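Local structure of DPS family protein (Vibrio cholerae O1 biovar El Tor, 3IQ1) at residues B[33-45]-B[101-113]. The protein probably binds and oxidises iron as a member of the Dps family of ferritin-like proteins, assembling into a shell of twelve subunits. Sequence-based numbering, arbitrary orientation.
Sequences FYMNTRGYHWNIQ and IDGRSSMQGLVDG
Ser-106 OG is held by two hydrogen bonds, one with Ser-100 OG and one to a water that accepts from Ser-106 OG (2.7 Å between OG and the water oxygen) and donates to Tyr-40 O. A chi1 of -66°, OG anti to the carbonyl carbon, sets this hydroxyl by Tyr-40 CD1, 3.4 Å from OG. Ser-106 CB lies over one face of the Tyr-40 ring, 3.9 Å from the ring centroid, in a CH-pi contact; Asn-36 O lies over the opposite face. At the ring edge, in plane, sits Leu-110 CD2, and Tyr-40 OH passes 3.5 Å from Gly-109 CA to reach its hydrogen-bond partner, His-97. The helices 13-43 and 103-131 run nearly antiparallel here, their local axes 10.4 Å apart at 163°, as two members of the ferritin-like four-helix bundle. Further along, Leu-110 CD2 lies 3.6 Å from Phe-33 CZ, the two side chains crossing at about a right angle, while Phe-56 of helix 49-76 closes on the same leucine. Gly-113 C lies over one face of the Phe-33 ring, offset toward its rim. At the other end, beyond helix 13-43, Gln-45 N donates to Ile-101 O (3.1 Å), and a second water joins Gln-45 O to Gly-103 N. Ile-44 CD1 reaches back to within 3.3 Å of Gly-103 N, beside Asp-102, whose carboxylate caps helix 103-131 by accepting from Ser-105 N.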
loop_
_atom_site.group_PDB
_atom_site.type_symbol
_atom_site.label_atom_id
_atom_site.label_comp_id
_atom_site.label_asym_id
_atom_site.label_seq_id
_atom_site.Cartn_x
_atom_site.Cartn_y
_atom_site.Cartn_z
ATOM N N PHE B 33 -26.927 21.433 8.210
ATOM C CA PHE B 33 -25.893 21.248 9.199
ATOM C C PHE B 33 -24.509 21.078 8.544
ATOM O O PHE B 33 -23.505 21.607 9.052
ATOM C CB PHE B 33 -26.281 20.024 10.018
ATOM C CG PHE B 33 -25.469 19.801 11.283
ATOM C CD1 PHE B 33 -25.286 20.797 12.240
ATOM C CD2 PHE B 33 -25.014 18.540 11.567
ATOM C CE1 PHE B 33 -24.625 20.572 13.412
ATOM C CE2 PHE B 33 -24.326 18.290 12.771
ATOM C CZ PHE B 33 -24.144 19.316 13.705
ATOM N N TYR B 34 -24.449 20.294 7.463
ATOM C CA TYR B 34 -23.230 20.131 6.733
ATOM C C TYR B 34 -22.686 21.505 6.274
ATOM O O TYR B 34 -21.480 21.803 6.421
ATOM C CB TYR B 34 -23.454 19.217 5.538
ATOM C CG TYR B 34 -22.302 19.194 4.565
ATOM C CD1 TYR B 34 -21.239 18.306 4.741
ATOM C CD2 TYR B 34 -22.291 20.020 3.453
ATOM C CE1 TYR B 34 -20.191 18.259 3.827
ATOM C CE2 TYR B 34 -21.228 19.993 2.557
ATOM C CZ TYR B 34 -20.177 19.117 2.764
ATOM O OH TYR B 34 -19.099 19.061 1.901
HETATM N N MSE B 35 -23.580 22.330 5.758
HETATM C CA MSE B 35 -23.225 23.635 5.241
HETATM C C MSE B 35 -22.681 24.469 6.388
HETATM O O MSE B 35 -21.644 25.129 6.241
HETATM C CB MSE B 35 -24.414 24.338 4.540
HETATM C CG MSE B 35 -24.099 25.626 3.828
HETATM SE SE MSE B 35 -22.956 25.199 2.290
HETATM C CE MSE B 35 -21.431 25.932 2.955
ATOM N N ASN B 36 -23.378 24.466 7.526
ATOM C CA ASN B 36 -22.869 25.180 8.698
ATOM C C ASN B 36 -21.462 24.745 9.103
ATOM O O ASN B 36 -20.610 25.570 9.457
ATOM C CB ASN B 36 -23.811 25.016 9.904
ATOM C CG ASN B 36 -25.150 25.708 9.733
ATOM O OD1 ASN B 36 -25.335 26.510 8.844
ATOM N ND2 ASN B 36 -26.126 25.338 10.590
ATOM N N THR B 37 -21.211 23.431 9.053
ATOM C CA THR B 37 -19.943 22.847 9.438
ATOM C C THR B 37 -18.838 23.212 8.438
ATOM O O THR B 37 -17.682 23.445 8.850
ATOM C CB THR B 37 -20.060 21.323 9.617
ATOM O OG1 THR B 37 -21.143 21.066 10.506
ATOM C CG2 THR B 37 -18.764 20.726 10.205
ATOM N N ARG B 38 -19.175 23.304 7.135
ATOM C CA ARG B 38 -18.237 23.797 6.167
ATOM C C ARG B 38 -17.839 25.233 6.532
ATOM O O ARG B 38 -16.645 25.582 6.494
ATOM C CB ARG B 38 -18.825 23.719 4.772
ATOM C CG ARG B 38 -18.962 22.293 4.295
ATOM C CD ARG B 38 -17.736 21.834 3.672
ATOM N NE ARG B 38 -17.688 22.140 2.229
ATOM C CZ ARG B 38 -16.675 21.801 1.465
ATOM N NH1 ARG B 38 -15.630 21.215 1.996
ATOM N NH2 ARG B 38 -16.689 22.026 0.149
ATOM N N GLY B 39 -18.825 26.059 6.907
ATOM C CA GLY B 39 -18.551 27.415 7.354
ATOM C C GLY B 39 -17.632 27.416 8.582
ATOM O O GLY B 39 -16.718 28.221 8.708
ATOM N N TYR B 40 -17.907 26.535 9.529
ATOM C CA TYR B 40 -17.075 26.486 10.728
ATOM C C TYR B 40 -15.607 26.228 10.379
ATOM O O TYR B 40 -14.696 26.843 10.980
ATOM C CB TYR B 40 -17.563 25.424 11.707
ATOM C CG TYR B 40 -19.003 25.534 12.227
ATOM C CD1 TYR B 40 -19.698 26.714 12.237
ATOM C CD2 TYR B 40 -19.630 24.414 12.775
ATOM C CE1 TYR B 40 -21.016 26.775 12.747
ATOM C CE2 TYR B 40 -20.888 24.450 13.283
ATOM C CZ TYR B 40 -21.616 25.627 13.284
ATOM O OH TYR B 40 -22.895 25.697 13.792
ATOM N N HIS B 41 -15.385 25.275 9.464
ATOM C CA HIS B 41 -14.072 24.942 8.902
ATOM C C HIS B 41 -13.398 26.124 8.270
ATOM O O HIS B 41 -12.248 26.410 8.550
ATOM C CB HIS B 41 -14.271 23.789 7.909
ATOM C CG HIS B 41 -13.121 23.493 7.015
ATOM N ND1 HIS B 41 -11.949 22.887 7.454
ATOM C CD2 HIS B 41 -13.004 23.614 5.674
ATOM C CE1 HIS B 41 -11.152 22.693 6.418
ATOM N NE2 HIS B 41 -11.754 23.147 5.325
ATOM N N TRP B 42 -14.089 26.783 7.351
ATOM C CA TRP B 42 -13.520 27.925 6.638
ATOM C C TRP B 42 -13.201 29.093 7.522
ATOM O O TRP B 42 -12.170 29.767 7.307
ATOM C CB TRP B 42 -14.475 28.390 5.535
ATOM C CG TRP B 42 -14.600 27.412 4.398
ATOM C CD1 TRP B 42 -13.660 26.528 3.958
ATOM C CD2 TRP B 42 -15.759 27.201 3.601
ATOM N NE1 TRP B 42 -14.157 25.778 2.941
ATOM C CE2 TRP B 42 -15.446 26.165 2.688
ATOM C CE3 TRP B 42 -17.016 27.776 3.570
ATOM C CZ2 TRP B 42 -16.337 25.715 1.760
ATOM C CZ3 TRP B 42 -17.941 27.324 2.622
ATOM C CH2 TRP B 42 -17.588 26.277 1.741
ATOM N N ASN B 43 -14.083 29.390 8.481
ATOM C CA ASN B 43 -14.055 30.670 9.194
ATOM C C ASN B 43 -13.405 30.727 10.577
ATOM O O ASN B 43 -13.291 31.801 11.163
ATOM C CB ASN B 43 -15.455 31.227 9.309
ATOM C CG ASN B 43 -16.114 31.466 7.903
ATOM O OD1 ASN B 43 -15.420 31.910 6.968
ATOM N ND2 ASN B 43 -17.433 31.196 7.771
ATOM N N ILE B 44 -12.996 29.589 11.080
ATOM C CA ILE B 44 -12.291 29.535 12.369
ATOM C C ILE B 44 -11.029 30.415 12.387
ATOM O O ILE B 44 -10.299 30.479 11.415
ATOM C CB ILE B 44 -11.956 28.069 12.742
ATOM C CG1 ILE B 44 -11.432 27.957 14.183
ATOM C CG2 ILE B 44 -11.020 27.367 11.733
ATOM C CD1 ILE B 44 -12.355 28.369 15.334
ATOM N N GLN B 45 -10.836 31.130 13.476
ATOM C CA GLN B 45 -9.681 31.980 13.726
ATOM C C GLN B 45 -9.188 31.732 15.132
ATOM O O GLN B 45 -9.940 31.236 15.992
ATOM C CB GLN B 45 -10.081 33.463 13.670
ATOM C CG GLN B 45 -10.653 33.931 12.395
ATOM C CD GLN B 45 -11.136 35.402 12.466
ATOM O OE1 GLN B 45 -10.879 36.119 13.445
ATOM N NE2 GLN B 45 -11.805 35.841 11.422
ATOM N N ILE B 101 -16.798 32.240 13.991
ATOM C CA ILE B 101 -15.341 32.320 13.825
ATOM C C ILE B 101 -14.576 31.847 15.064
ATOM O O ILE B 101 -13.317 31.871 15.109
ATOM C CB ILE B 101 -14.899 33.765 13.437
ATOM C CG1 ILE B 101 -15.144 34.772 14.593
ATOM C CG2 ILE B 101 -15.566 34.177 12.081
ATOM C CD1 ILE B 101 -14.460 36.141 14.412
ATOM N N ASP B 102 -15.297 31.507 16.124
ATOM C CA ASP B 102 -14.628 31.074 17.332
ATOM C C ASP B 102 -14.972 29.622 17.653
ATOM O O ASP B 102 -16.096 29.148 17.391
ATOM C CB ASP B 102 -14.887 32.024 18.495
ATOM C CG ASP B 102 -16.173 31.856 19.091
ATOM O OD1 ASP B 102 -17.100 32.392 18.438
ATOM O OD2 ASP B 102 -16.258 31.240 20.231
ATOM N N GLY B 103 -13.979 28.912 18.165
ATOM C CA GLY B 103 -14.117 27.524 18.479
ATOM C C GLY B 103 -15.347 27.176 19.296
ATOM O O GLY B 103 -16.059 26.226 18.963
ATOM N N ARG B 104 -15.578 27.885 20.402
ATOM C CA ARG B 104 -16.691 27.520 21.257
ATOM C C ARG B 104 -18.040 27.691 20.551
ATOM O O ARG B 104 -18.910 26.803 20.659
ATOM C CB ARG B 104 -16.635 28.280 22.589
ATOM C CG ARG B 104 -17.689 27.869 23.558
ATOM C CD ARG B 104 -17.359 28.413 24.979
ATOM N NE ARG B 104 -16.057 27.892 25.394
ATOM C CZ ARG B 104 -15.880 26.747 26.092
ATOM N NH1 ARG B 104 -16.906 26.045 26.514
ATOM N NH2 ARG B 104 -14.669 26.339 26.408
ATOM N N SER B 105 -18.257 28.807 19.839
ATOM C CA SER B 105 -19.550 28.963 19.133
ATOM C C SER B 105 -19.786 27.854 18.106
ATOM O O SER B 105 -20.907 27.353 17.980
ATOM C CB SER B 105 -19.775 30.314 18.453
ATOM O OG SER B 105 -18.793 30.661 17.580
ATOM N N SER B 106 -18.740 27.493 17.393
ATOM C CA SER B 106 -18.861 26.462 16.354
ATOM C C SER B 106 -19.098 25.112 16.961
ATOM O O SER B 106 -20.018 24.413 16.556
ATOM C CB SER B 106 -17.640 26.471 15.455
ATOM O OG SER B 106 -17.617 27.701 14.721
HETATM N N MSE B 107 -18.313 24.778 17.992
HETATM C CA MSE B 107 -18.458 23.499 18.708
HETATM C C MSE B 107 -19.846 23.377 19.362
HETATM O O MSE B 107 -20.473 22.325 19.305
HETATM C CB MSE B 107 -17.349 23.327 19.741
HETATM C CG MSE B 107 -15.977 23.090 19.061
HETATM SE SE MSE B 107 -15.727 21.391 18.209
HETATM C CE MSE B 107 -15.558 20.483 19.909
ATOM N N GLN B 108 -20.326 24.453 19.987
ATOM C CA GLN B 108 -21.701 24.432 20.547
ATOM C C GLN B 108 -22.762 24.252 19.465
ATOM O O GLN B 108 -23.772 23.558 19.663
ATOM C CB GLN B 108 -21.973 25.716 21.332
ATOM C CG GLN B 108 -23.266 25.654 22.156
ATOM C CD GLN B 108 -23.265 24.542 23.197
ATOM O OE1 GLN B 108 -22.337 24.429 24.008
ATOM N NE2 GLN B 108 -24.294 23.693 23.172
ATOM N N GLY B 109 -22.529 24.883 18.316
ATOM C CA GLY B 109 -23.406 24.710 17.126
ATOM C C GLY B 109 -23.520 23.252 16.744
ATOM O O GLY B 109 -24.612 22.735 16.497
ATOM N N LEU B 110 -22.396 22.586 16.775
ATOM C CA LEU B 110 -22.358 21.155 16.451
ATOM C C LEU B 110 -23.146 20.382 17.474
ATOM O O LEU B 110 -23.967 19.525 17.106
ATOM C CB LEU B 110 -20.906 20.658 16.370
ATOM C CG LEU B 110 -20.117 21.132 15.123
ATOM C CD1 LEU B 110 -18.735 20.507 15.194
ATOM C CD2 LEU B 110 -20.774 20.696 13.794
ATOM N N VAL B 111 -22.905 20.630 18.767
ATOM C CA VAL B 111 -23.641 19.912 19.800
ATOM C C VAL B 111 -25.150 20.074 19.590
ATOM O O VAL B 111 -25.946 19.105 19.668
ATOM C CB VAL B 111 -23.205 20.372 21.187
ATOM C CG1 VAL B 111 -24.189 19.870 22.315
ATOM C CG2 VAL B 111 -21.791 19.840 21.482
ATOM N N ASP B 112 -25.580 21.307 19.387
ATOM C CA ASP B 112 -27.005 21.573 19.285
ATOM C C ASP B 112 -27.625 20.923 18.038
ATOM O O ASP B 112 -28.747 20.383 18.123
ATOM C CB ASP B 112 -27.213 23.057 19.285
ATOM C CG ASP B 112 -26.846 23.707 20.638
ATOM O OD1 ASP B 112 -26.853 23.005 21.683
ATOM O OD2 ASP B 112 -26.646 24.932 20.698
ATOM N N GLY B 113 -26.898 20.951 16.934
ATOM C CA GLY B 113 -27.341 20.346 15.669
ATOM C C GLY B 113 -27.436 18.827 15.807
ATOM O O GLY B 113 -28.430 18.192 15.425
HETATM O O HOH W 1 -15.480 28.419 13.195
HETATM O O HOH W 2 -11.487 30.410 18.304
#